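Local coordinates for competence/damage-inducible protein CinA (Agrobacterium tumefaciens, PDB 2A9S) that is of unknown function but belongs to the CinA family of competence- and damage-inducible proteins, whose C-terminal domain acts in some bacterial relatives as a nicotinamide mononucleotide deamidase, at residues 80-92 with 100-112; 32-44 with 151-163. All coordinates share one frame; numbering follows the deposited sequence.

Overall arrangement
The five-stranded mixed sheet carries helices on both faces, and the two contacts take one face each. Contact 1 lays helix 84-96 on central strand 102-108; contact 2 packs helix 38-43 and the turns before it against helix 147-167 on the other face. Their centres lie about 11 Å apart. Along the chain the order is 32-44, 80-92, 100-112 and 151-163, so contact 1 falls wholly between the two halves of contact 2. Val106 joins them: its O lies 3.1 Å from Ser33 N, a probable hydrogen bond, and its CG1 packs on Ile39 CD1. Both are buried close to the middle of the chain, one on each side of strand 102-108.

Contact 1 (80-92 with 100-112); sequences GAVSRQTALQMAH and ANFAVAVTGIAGP
Thr107 overlaps the turn that leads into helix 84-92, its side chain lying against Ala81 O, with CG2 continuing toward Ser83 O and the CB of Ala87. With OG1 anti to the backbone N (chi1 179°), the hydroxyl donates to Ala81 O over 2.7 Å, meeting the carbonyl from above its plane. Val82 lies along the end of the strand, CG1 near Gly108 CA and CG2 3.9 Å from Ile109 CG1.

Farther along, alanines let helix and strand approach to 6.9 Å between axes, nearly antiparallel at 147°. Ala105 CB sits 3.5 Å from Ala91 N and touches Met90 CB at 3.6 Å, while Ala103 CB meets Ala91 O. Met90 SD lies over Thr107 CB, and the bend at chi3 (68°) turns CE to 3.5 Å from Val106 O.

Ser83 OG, at the N-cap, accepts a nearly straight bond from Thr86 N, and the hydroxyls of Ser83 and Thr86 donate to Gly80 O from opposite faces of its plane. This helix belongs to the link between parallel strands 53-59 and 102-108, which flank 28-32 in the sheet. Small apolar groups thus set the close approach of helix to sheet, and one threonine hydroxyl ties strand to turn.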
loop_
_atom_site.group_PDB
_atom_site.type_symbol
_atom_site.label_atom_id
_atom_site.label_comp_id
_atom_site.label_asym_id
_atom_site.label_seq_id
_atom_site.Cartn_x
_atom_site.Cartn_y
_atom_site.Cartn_z
ATOM N N GLY A 80 -10.208 -7.904 18.827
ATOM C CA GLY A 80 -9.818 -8.583 17.586
ATOM C C GLY A 80 -9.246 -7.570 16.609
ATOM O O GLY A 80 -9.433 -6.362 16.787
ATOM N N ALA A 81 -8.546 -8.074 15.594
ATOM C CA ALA A 81 -7.972 -7.250 14.529
ATOM C C ALA A 81 -9.092 -6.615 13.737
ATOM O O ALA A 81 -8.982 -5.469 13.315
ATOM C CB ALA A 81 -7.075 -8.090 13.622
ATOM N N VAL A 82 -10.171 -7.376 13.545
ATOM C CA VAL A 82 -11.376 -6.879 12.851
ATOM C C VAL A 82 -12.393 -6.371 13.871
ATOM O O VAL A 82 -13.230 -7.140 14.407
ATOM C CB VAL A 82 -12.003 -7.951 11.928
ATOM C CG1 VAL A 82 -13.267 -7.386 11.216
ATOM C CG2 VAL A 82 -10.981 -8.430 10.910
ATOM N N SER A 83 -12.324 -5.076 14.151
ATOM C CA SER A 83 -13.200 -4.456 15.156
ATOM C C SER A 83 -13.226 -2.945 14.970
ATOM O O SER A 83 -12.304 -2.353 14.384
ATOM C CB SER A 83 -12.709 -4.805 16.586
ATOM O OG SER A 83 -11.484 -4.159 16.929
ATOM N N ARG A 84 -14.272 -2.318 15.491
ATOM C CA ARG A 84 -14.376 -0.870 15.516
ATOM C C ARG A 84 -13.149 -0.271 16.231
ATOM O O ARG A 84 -12.533 0.677 15.731
ATOM C CB ARG A 84 -15.693 -0.488 16.209
ATOM C CG ARG A 84 -15.886 0.981 16.427
ATOM C CD ARG A 84 -17.023 1.233 17.414
ATOM N NE ARG A 84 -17.098 2.657 17.701
ATOM C CZ ARG A 84 -16.506 3.253 18.736
ATOM N NH1 ARG A 84 -15.799 2.534 19.609
ATOM N NH2 ARG A 84 -16.619 4.568 18.898
ATOM N N GLN A 85 -12.778 -0.870 17.363
ATOM C CA GLN A 85 -11.657 -0.391 18.174
ATOM C C GLN A 85 -10.303 -0.417 17.454
ATOM O O GLN A 85 -9.531 0.544 17.543
ATOM C CB GLN A 85 -11.576 -1.168 19.498
ATOM C CG GLN A 85 -12.781 -0.912 20.429
ATOM C CD GLN A 85 -14.038 -1.754 20.085
ATOM O OE1 GLN A 85 -14.058 -2.559 19.130
ATOM N NE2 GLN A 85 -15.096 -1.563 20.883
ATOM N N THR A 86 -10.007 -1.519 16.763
ATOM C CA THR A 86 -8.769 -1.612 15.990
ATOM C C THR A 86 -8.794 -0.569 14.882
ATOM O O THR A 86 -7.811 0.107 14.684
ATOM C CB THR A 86 -8.505 -3.036 15.458
ATOM O OG1 THR A 86 -8.233 -3.891 16.583
ATOM C CG2 THR A 86 -7.289 -3.046 14.517
ATOM N N ALA A 87 -9.939 -0.398 14.215
ATOM C CA ALA A 87 -10.041 0.583 13.119
ATOM C C ALA A 87 -9.736 1.998 13.593
ATOM O O ALA A 87 -8.943 2.721 12.968
ATOM C CB ALA A 87 -11.414 0.519 12.440
ATOM N N LEU A 88 -10.372 2.375 14.709
ATOM C CA LEU A 88 -10.122 3.677 15.322
ATOM C C LEU A 88 -8.653 3.880 15.677
ATOM O O LEU A 88 -8.115 4.939 15.374
ATOM C CB LEU A 88 -10.998 3.878 16.558
ATOM C CG LEU A 88 -12.502 3.973 16.311
ATOM C CD1 LEU A 88 -13.213 4.001 17.672
ATOM C CD2 LEU A 88 -12.805 5.224 15.514
ATOM N N GLN A 89 -8.000 2.894 16.284
ATOM C CA GLN A 89 -6.578 3.029 16.645
ATOM C C GLN A 89 -5.646 3.104 15.436
ATOM O O GLN A 89 -4.696 3.892 15.417
ATOM C CB GLN A 89 -6.132 1.925 17.594
ATOM C CG GLN A 89 -6.773 2.118 18.963
ATOM C CD GLN A 89 -6.207 1.208 20.010
ATOM O OE1 GLN A 89 -5.512 0.245 19.708
ATOM N NE2 GLN A 89 -6.531 1.496 21.267
ATOM N N MET A 90 -5.940 2.298 14.419
ATOM C CA MET A 90 -5.226 2.388 13.147
ATOM C C MET A 90 -5.320 3.810 12.543
ATOM O O MET A 90 -4.306 4.370 12.090
ATOM C CB MET A 90 -5.769 1.356 12.145
ATOM C CG MET A 90 -5.404 -0.115 12.431
ATOM S SD MET A 90 -6.200 -1.348 11.322
ATOM C CE MET A 90 -5.399 -0.977 9.754
ATOM N N ALA A 91 -6.514 4.386 12.545
ATOM C CA ALA A 91 -6.746 5.687 11.920
ATOM C C ALA A 91 -5.948 6.763 12.686
ATOM O O ALA A 91 -5.267 7.615 12.096
ATOM C CB ALA A 91 -8.264 6.019 11.911
ATOM N N HIS A 92 -6.017 6.673 14.014
ATOM C CA HIS A 92 -5.291 7.580 14.883
ATOM C C HIS A 92 -3.779 7.452 14.662
ATOM O O HIS A 92 -3.076 8.472 14.495
ATOM C CB HIS A 92 -5.642 7.289 16.340
ATOM C CG HIS A 92 -4.953 8.200 17.303
ATOM N ND1 HIS A 92 -3.832 7.825 18.009
ATOM C CD2 HIS A 92 -5.206 9.488 17.644
ATOM C CE1 HIS A 92 -3.441 8.835 18.770
ATOM N NE2 HIS A 92 -4.252 9.860 18.560
ATOM N N ALA A 100 -0.233 13.994 7.279
ATOM C CA ALA A 100 -1.539 14.171 6.649
ATOM C C ALA A 100 -2.483 14.959 7.544
ATOM O O ALA A 100 -2.337 14.984 8.766
ATOM C CB ALA A 100 -2.169 12.830 6.317
ATOM N N ASN A 101 -3.458 15.592 6.910
ATOM C CA ASN A 101 -4.618 16.124 7.601
ATOM C C ASN A 101 -5.687 15.089 7.954
ATOM O O ASN A 101 -6.388 15.259 8.953
ATOM C CB ASN A 101 -5.260 17.215 6.764
ATOM C CG ASN A 101 -4.262 18.255 6.326
ATOM O OD1 ASN A 101 -3.616 18.130 5.285
ATOM N ND2 ASN A 101 -4.107 19.289 7.154
ATOM N N PHE A 102 -5.842 14.057 7.103
ATOM C CA PHE A 102 -6.853 12.999 7.313
ATOM C C PHE A 102 -6.198 11.631 7.171
ATOM O O PHE A 102 -5.272 11.475 6.367
ATOM C CB PHE A 102 -7.963 13.060 6.245
ATOM C CG PHE A 102 -8.641 14.416 6.107
ATOM C CD1 PHE A 102 -9.234 15.036 7.201
ATOM C CD2 PHE A 102 -8.687 15.045 4.867
ATOM C CE1 PHE A 102 -9.854 16.293 7.072
ATOM C CE2 PHE A 102 -9.299 16.292 4.720
ATOM C CZ PHE A 102 -9.893 16.917 5.817
ATOM N N ALA A 103 -6.675 10.643 7.925
ATOM C CA ALA A 103 -6.244 9.255 7.692
ATOM C C ALA A 103 -7.488 8.395 7.535
ATOM O O ALA A 103 -8.551 8.681 8.133
ATOM C CB ALA A 103 -5.360 8.731 8.808
ATOM N N VAL A 104 -7.392 7.389 6.680
ATOM C CA VAL A 104 -8.454 6.388 6.588
ATOM C C VAL A 104 -7.822 5.034 6.888
ATOM O O VAL A 104 -6.737 4.725 6.367
ATOM C CB VAL A 104 -9.168 6.395 5.189
ATOM C CG1 VAL A 104 -8.158 6.197 4.026
ATOM C CG2 VAL A 104 -10.383 5.378 5.176
ATOM N N ALA A 105 -8.527 4.229 7.692
ATOM C CA ALA A 105 -8.054 2.918 8.130
ATOM C C ALA A 105 -9.125 1.863 7.861
ATOM O O ALA A 105 -10.306 2.126 8.082
ATOM C CB ALA A 105 -7.737 2.952 9.635
ATOM N N VAL A 106 -8.715 0.693 7.389
ATOM C CA VAL A 106 -9.679 -0.397 7.134
ATOM C C VAL A 106 -9.139 -1.703 7.692
ATOM O O VAL A 106 -7.922 -1.998 7.561
ATOM C CB VAL A 106 -10.060 -0.543 5.613
ATOM C CG1 VAL A 106 -10.631 0.771 5.066
ATOM C CG2 VAL A 106 -8.871 -1.024 4.747
ATOM N N THR A 107 -10.029 -2.484 8.328
ATOM C CA THR A 107 -9.659 -3.799 8.811
ATOM C C THR A 107 -10.874 -4.711 8.601
ATOM O O THR A 107 -11.996 -4.362 9.030
ATOM C CB THR A 107 -9.196 -3.818 10.308
ATOM O OG1 THR A 107 -8.883 -5.169 10.678
ATOM C CG2 THR A 107 -10.239 -3.256 11.261
ATOM N N GLY A 108 -10.672 -5.804 7.867
ATOM C CA GLY A 108 -11.821 -6.675 7.560
ATOM C C GLY A 108 -11.433 -8.063 7.116
ATOM O O GLY A 108 -10.239 -8.423 7.157
ATOM N N ILE A 109 -12.452 -8.822 6.676
ATOM C CA ILE A 109 -12.274 -10.202 6.251
ATOM C C ILE A 109 -12.643 -10.330 4.781
ATOM O O ILE A 109 -13.822 -10.369 4.444
ATOM C CB ILE A 109 -13.145 -11.177 7.080
ATOM C CG1 ILE A 109 -12.854 -10.962 8.565
ATOM C CG2 ILE A 109 -12.870 -12.602 6.640
ATOM C CD1 ILE A 109 -13.872 -11.617 9.521
ATOM N N ALA A 110 -11.636 -10.369 3.917
ATOM C CA ALA A 110 -11.900 -10.449 2.463
ATOM C C ALA A 110 -12.226 -11.882 2.021
ATOM O O ALA A 110 -12.825 -12.100 0.962
ATOM C CB ALA A 110 -10.731 -9.840 1.639
ATOM N N GLY A 111 -11.866 -12.848 2.861
ATOM C CA GLY A 111 -12.068 -14.249 2.544
ATOM C C GLY A 111 -11.154 -14.713 1.424
ATOM O O GLY A 111 -10.301 -13.927 0.919
ATOM N N PRO A 112 -11.328 -15.970 0.978
ATOM C CA PRO A 112 -12.411 -16.917 1.265
ATOM C C PRO A 112 -12.405 -17.447 2.716
ATOM O O PRO A 112 -13.478 -17.765 3.255
ATOM C CB PRO A 112 -12.134 -18.038 0.249
ATOM C CG PRO A 112 -10.664 -18.022 0.116
ATOM C CD PRO A 112 -10.331 -16.567 0.069
#

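Contact 2 (32-44 with 151-163); sequences ESCTGGLIAGALT and RLATVRTALEMLI
Helix 38-43 crosses helix 151-163 at -63° with 9.7 Å between axes, while the two tight turns before it bring Thr35 within 5.1 Å of Arg151, CA to CA. Val155 lies at the centre: CG2 meets Leu38 CB and Ile39 CG1, and CG1, anti to the backbone N (chi1 170°), reaches Ala42 CB. Ile39 CD1 presses on Ala158 CB at 3.5 Å, and Leu43 and Leu159 run side by side with ends pointing opposite ways, Leu43 CG 3.9 Å from Leu159 CD2. The methyls Thr35 CG2 and Thr154 CG2 are unusually tight at 3.5 Å.

Arg151, bent at chi3 (52°), donates from NH1 to Cys34 O over 3.0 Å. Leu38 CD1 covers one face of its guanidinium, 3.4 Å from NH2. Arg151 NE forms a salt bridge with Glu45 of the second subunit, and its NH1 a hydrogen bond with that subunit's Thr44 OG1.

Glu32, at the end of strand 28-32, ties the turns and the helix start together, OE1 accepting from Thr35 OG1 and Ile39 N and OE2 from Ala40 N. Bonds to both oxygens fix the carboxylate's rotation. An apolar helix pair thus ends in a polar corner where Arg151 joins turn and dimer interface.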
loop_
_atom_site.group_PDB
_atom_site.type_symbol
_atom_site.label_atom_id
_atom_site.label_comp_id
_atom_site.label_asym_id
_atom_site.label_seq_id
_atom_site.Cartn_x
_atom_site.Cartn_y
_atom_site.Cartn_z
ATOM N N GLU A 32 -3.953 0.118 5.929
ATOM C CA GLU A 32 -4.744 -0.893 5.249
ATOM C C GLU A 32 -4.409 -2.288 5.736
ATOM O O GLU A 32 -3.252 -2.700 5.745
ATOM C CB GLU A 32 -4.509 -0.828 3.731
ATOM C CG GLU A 32 -4.736 0.580 3.156
ATOM C CD GLU A 32 -4.640 0.613 1.681
ATOM O OE1 GLU A 32 -5.263 -0.267 1.045
ATOM O OE2 GLU A 32 -3.966 1.545 1.180
ATOM N N SER A 33 -5.434 -3.026 6.102
ATOM C CA SER A 33 -5.236 -4.413 6.408
ATOM C C SER A 33 -5.762 -5.184 5.160
ATOM O O SER A 33 -4.972 -5.493 4.206
ATOM C CB SER A 33 -5.914 -4.703 7.757
ATOM O OG SER A 33 -5.596 -5.989 8.286
ATOM N N CYS A 34 -7.080 -5.373 5.118
ATOM C CA CYS A 34 -7.722 -6.249 4.138
ATOM C C CYS A 34 -7.590 -5.829 2.669
ATOM O O CYS A 34 -7.588 -6.708 1.816
ATOM C CB CYS A 34 -9.190 -6.453 4.493
ATOM S SG CYS A 34 -10.109 -4.922 4.602
ATOM N N THR A 35 -7.468 -4.519 2.388
ATOM C CA THR A 35 -7.322 -4.020 0.986
ATOM C C THR A 35 -5.885 -4.085 0.481
ATOM O O THR A 35 -5.623 -3.886 -0.704
ATOM C CB THR A 35 -7.786 -2.550 0.829
ATOM O OG1 THR A 35 -7.190 -1.745 1.870
ATOM C CG2 THR A 35 -9.329 -2.446 0.892
ATOM N N GLY A 36 -4.956 -4.347 1.387
ATOM C CA GLY A 36 -3.553 -4.669 1.028
ATOM C C GLY A 36 -2.769 -3.611 0.236
ATOM O O GLY A 36 -1.760 -3.938 -0.408
ATOM N N GLY A 37 -3.212 -2.354 0.289
ATOM C CA GLY A 37 -2.547 -1.277 -0.445
ATOM C C GLY A 37 -3.384 -0.695 -1.583
ATOM O O GLY A 37 -2.975 0.299 -2.188
ATOM N N LEU A 38 -4.526 -1.321 -1.901
ATOM C CA LEU A 38 -5.366 -0.863 -3.015
ATOM C C LEU A 38 -6.021 0.493 -2.776
ATOM O O LEU A 38 -6.409 1.135 -3.743
ATOM C CB LEU A 38 -6.452 -1.876 -3.377
ATOM C CG LEU A 38 -5.934 -3.240 -3.833
ATOM C CD1 LEU A 38 -7.118 -4.193 -4.171
ATOM C CD2 LEU A 38 -4.985 -3.053 -5.035
ATOM N N ILE A 39 -6.147 0.926 -1.511
ATOM C CA ILE A 39 -6.724 2.263 -1.298
ATOM C C ILE A 39 -5.709 3.322 -1.756
ATOM O O ILE A 39 -6.056 4.217 -2.560
ATOM C CB ILE A 39 -7.173 2.529 0.174
ATOM C CG1 ILE A 39 -8.242 1.516 0.626
ATOM C CG2 ILE A 39 -7.694 3.994 0.285
ATOM C CD1 ILE A 39 -8.641 1.695 2.058
ATOM N N ALA A 40 -4.471 3.237 -1.229
ATOM C CA ALA A 40 -3.379 4.088 -1.738
ATOM C C ALA A 40 -3.229 3.884 -3.252
ATOM O O ALA A 40 -2.997 4.861 -3.972
ATOM C CB ALA A 40 -2.073 3.806 -1.010
ATOM N N GLY A 41 -3.374 2.634 -3.718
ATOM C CA GLY A 41 -3.257 2.305 -5.148
ATOM C C GLY A 41 -4.269 3.105 -5.978
ATOM O O GLY A 41 -3.928 3.751 -6.974
ATOM N N ALA A 42 -5.520 3.078 -5.541
ATOM C CA ALA A 42 -6.581 3.807 -6.215
ATOM C C ALA A 42 -6.337 5.319 -6.232
ATOM O O ALA A 42 -6.456 5.940 -7.268
ATOM C CB ALA A 42 -7.947 3.457 -5.639
ATOM N N LEU A 43 -5.972 5.900 -5.099
ATOM C CA LEU A 43 -5.680 7.341 -5.049
ATOM C C LEU A 43 -4.531 7.740 -5.980
ATOM O O LEU A 43 -4.566 8.813 -6.617
ATOM C CB LEU A 43 -5.342 7.758 -3.629
ATOM C CG LEU A 43 -6.574 7.780 -2.715
ATOM C CD1 LEU A 43 -6.082 7.728 -1.279
ATOM C CD2 LEU A 43 -7.423 9.055 -2.940
ATOM N N THR A 44 -3.525 6.861 -6.090
ATOM C CA THR A 44 -2.327 7.231 -6.837
ATOM C C THR A 44 -2.469 6.869 -8.325
ATOM O O THR A 44 -1.553 7.092 -9.111
ATOM C CB THR A 44 -1.062 6.645 -6.230
ATOM O OG1 THR A 44 -1.177 5.231 -6.160
ATOM C CG2 THR A 44 -0.835 7.165 -4.791
ATOM N N ARG A 151 -12.610 -6.448 -1.414
ATOM C CA ARG A 151 -11.525 -5.466 -1.422
ATOM C C ARG A 151 -11.908 -4.192 -2.189
ATOM O O ARG A 151 -11.704 -3.057 -1.715
ATOM C CB ARG A 151 -10.232 -6.105 -1.942
ATOM C CG ARG A 151 -9.652 -7.069 -0.884
ATOM C CD ARG A 151 -8.768 -8.152 -1.533
ATOM N NE ARG A 151 -7.720 -7.689 -2.425
ATOM C CZ ARG A 151 -6.480 -7.348 -2.053
ATOM N NH1 ARG A 151 -6.128 -7.303 -0.748
ATOM N NH2 ARG A 151 -5.597 -7.034 -2.991
ATOM N N LEU A 152 -12.507 -4.371 -3.362
ATOM C CA LEU A 152 -12.884 -3.199 -4.156
ATOM C C LEU A 152 -14.047 -2.456 -3.484
ATOM O O LEU A 152 -14.072 -1.225 -3.479
ATOM C CB LEU A 152 -13.202 -3.578 -5.602
ATOM C CG LEU A 152 -11.952 -4.041 -6.376
ATOM C CD1 LEU A 152 -12.378 -4.552 -7.740
ATOM C CD2 LEU A 152 -10.918 -2.904 -6.471
ATOM N N ALA A 153 -15.002 -3.197 -2.916
ATOM C CA ALA A 153 -16.118 -2.599 -2.184
ATOM C C ALA A 153 -15.588 -1.752 -1.018
ATOM O O ALA A 153 -16.070 -0.627 -0.764
ATOM C CB ALA A 153 -17.046 -3.711 -1.628
ATOM N N THR A 154 -14.559 -2.279 -0.362
ATOM C CA THR A 154 -13.912 -1.551 0.738
ATOM C C THR A 154 -13.225 -0.261 0.258
ATOM O O THR A 154 -13.352 0.808 0.903
ATOM C CB THR A 154 -12.919 -2.468 1.519
ATOM O OG1 THR A 154 -13.648 -3.568 2.081
ATOM C CG2 THR A 154 -12.216 -1.699 2.684
ATOM N N VAL A 155 -12.509 -0.352 -0.860
ATOM C CA VAL A 155 -11.852 0.831 -1.455
ATOM C C VAL A 155 -12.898 1.913 -1.710
ATOM O O VAL A 155 -12.720 3.068 -1.288
ATOM C CB VAL A 155 -11.042 0.498 -2.760
ATOM C CG1 VAL A 155 -10.598 1.791 -3.447
ATOM C CG2 VAL A 155 -9.808 -0.435 -2.469
ATOM N N ARG A 156 -14.009 1.526 -2.355
ATOM C CA ARG A 156 -15.096 2.467 -2.609
ATOM C C ARG A 156 -15.560 3.178 -1.311
ATOM O O ARG A 156 -15.582 4.425 -1.207
ATOM C CB ARG A 156 -16.271 1.749 -3.278
ATOM C CG ARG A 156 -17.461 2.735 -3.522
ATOM C CD ARG A 156 -18.629 2.054 -4.207
ATOM N NE ARG A 156 -18.253 1.579 -5.527
ATOM C CZ ARG A 156 -18.118 0.293 -5.843
ATOM N NH1 ARG A 156 -18.384 -0.640 -4.926
ATOM N NH2 ARG A 156 -17.741 -0.066 -7.077
ATOM N N THR A 157 -15.927 2.398 -0.304
ATOM C CA THR A 157 -16.433 3.000 0.935
ATOM C C THR A 157 -15.377 3.900 1.592
ATOM O O THR A 157 -15.719 4.967 2.100
ATOM C CB THR A 157 -16.907 1.914 1.916
ATOM O OG1 THR A 157 -17.840 1.042 1.246
ATOM C CG2 THR A 157 -17.549 2.546 3.168
ATOM N N ALA A 158 -14.114 3.456 1.592
ATOM C CA ALA A 158 -12.989 4.219 2.152
ATOM C C ALA A 158 -12.907 5.611 1.500
ATOM O O ALA A 158 -12.772 6.649 2.191
ATOM C CB ALA A 158 -11.704 3.446 1.927
ATOM N N LEU A 159 -13.028 5.632 0.172
ATOM C CA LEU A 159 -12.950 6.895 -0.580
ATOM C C LEU A 159 -14.158 7.792 -0.300
ATOM O O LEU A 159 -13.990 9.001 -0.093
ATOM C CB LEU A 159 -12.756 6.625 -2.081
ATOM C CG LEU A 159 -11.457 5.839 -2.428
ATOM C CD1 LEU A 159 -11.353 5.723 -3.935
ATOM C CD2 LEU A 159 -10.154 6.453 -1.838
ATOM N N GLU A 160 -15.348 7.192 -0.237
ATOM C CA GLU A 160 -16.579 7.898 0.168
ATOM C C GLU A 160 -16.422 8.590 1.516
ATOM O O GLU A 160 -16.788 9.770 1.677
ATOM C CB GLU A 160 -17.770 6.927 0.197
ATOM C CG GLU A 160 -18.175 6.481 -1.213
ATOM C CD GLU A 160 -19.199 5.341 -1.199
ATOM O OE1 GLU A 160 -19.440 4.744 -0.117
ATOM O OE2 GLU A 160 -19.767 5.049 -2.275
ATOM N N MET A 161 -15.832 7.879 2.473
ATOM C CA MET A 161 -15.599 8.413 3.807
ATOM C C MET A 161 -14.588 9.553 3.870
ATOM O O MET A 161 -14.797 10.513 4.632
ATOM C CB MET A 161 -15.203 7.298 4.776
ATOM C CG MET A 161 -16.332 6.309 5.040
ATOM S SD MET A 161 -15.771 4.863 5.962
ATOM C CE MET A 161 -15.286 5.582 7.541
ATOM N N LEU A 162 -13.490 9.460 3.116
ATOM C CA LEU A 162 -12.543 10.582 3.020
ATOM C C LEU A 162 -13.259 11.851 2.538
ATOM O O LEU A 162 -13.072 12.949 3.105
ATOM C CB LEU A 162 -11.379 10.248 2.088
ATOM C CG LEU A 162 -10.300 9.377 2.718
ATOM C CD1 LEU A 162 -9.252 8.986 1.620
ATOM C CD2 LEU A 162 -9.645 10.118 3.871
ATOM N N ILE A 163 -14.071 11.705 1.498
ATOM C CA ILE A 163 -14.861 12.836 0.998
ATOM C C ILE A 163 -15.765 13.392 2.091
ATOM O O ILE A 163 -15.784 14.609 2.313
ATOM C CB ILE A 163 -15.671 12.469 -0.257
ATOM C CG1 ILE A 163 -14.711 12.165 -1.401
ATOM C CG2 ILE A 163 -16.669 13.624 -0.641
ATOM C CD1 ILE A 163 -15.285 11.298 -2.542
#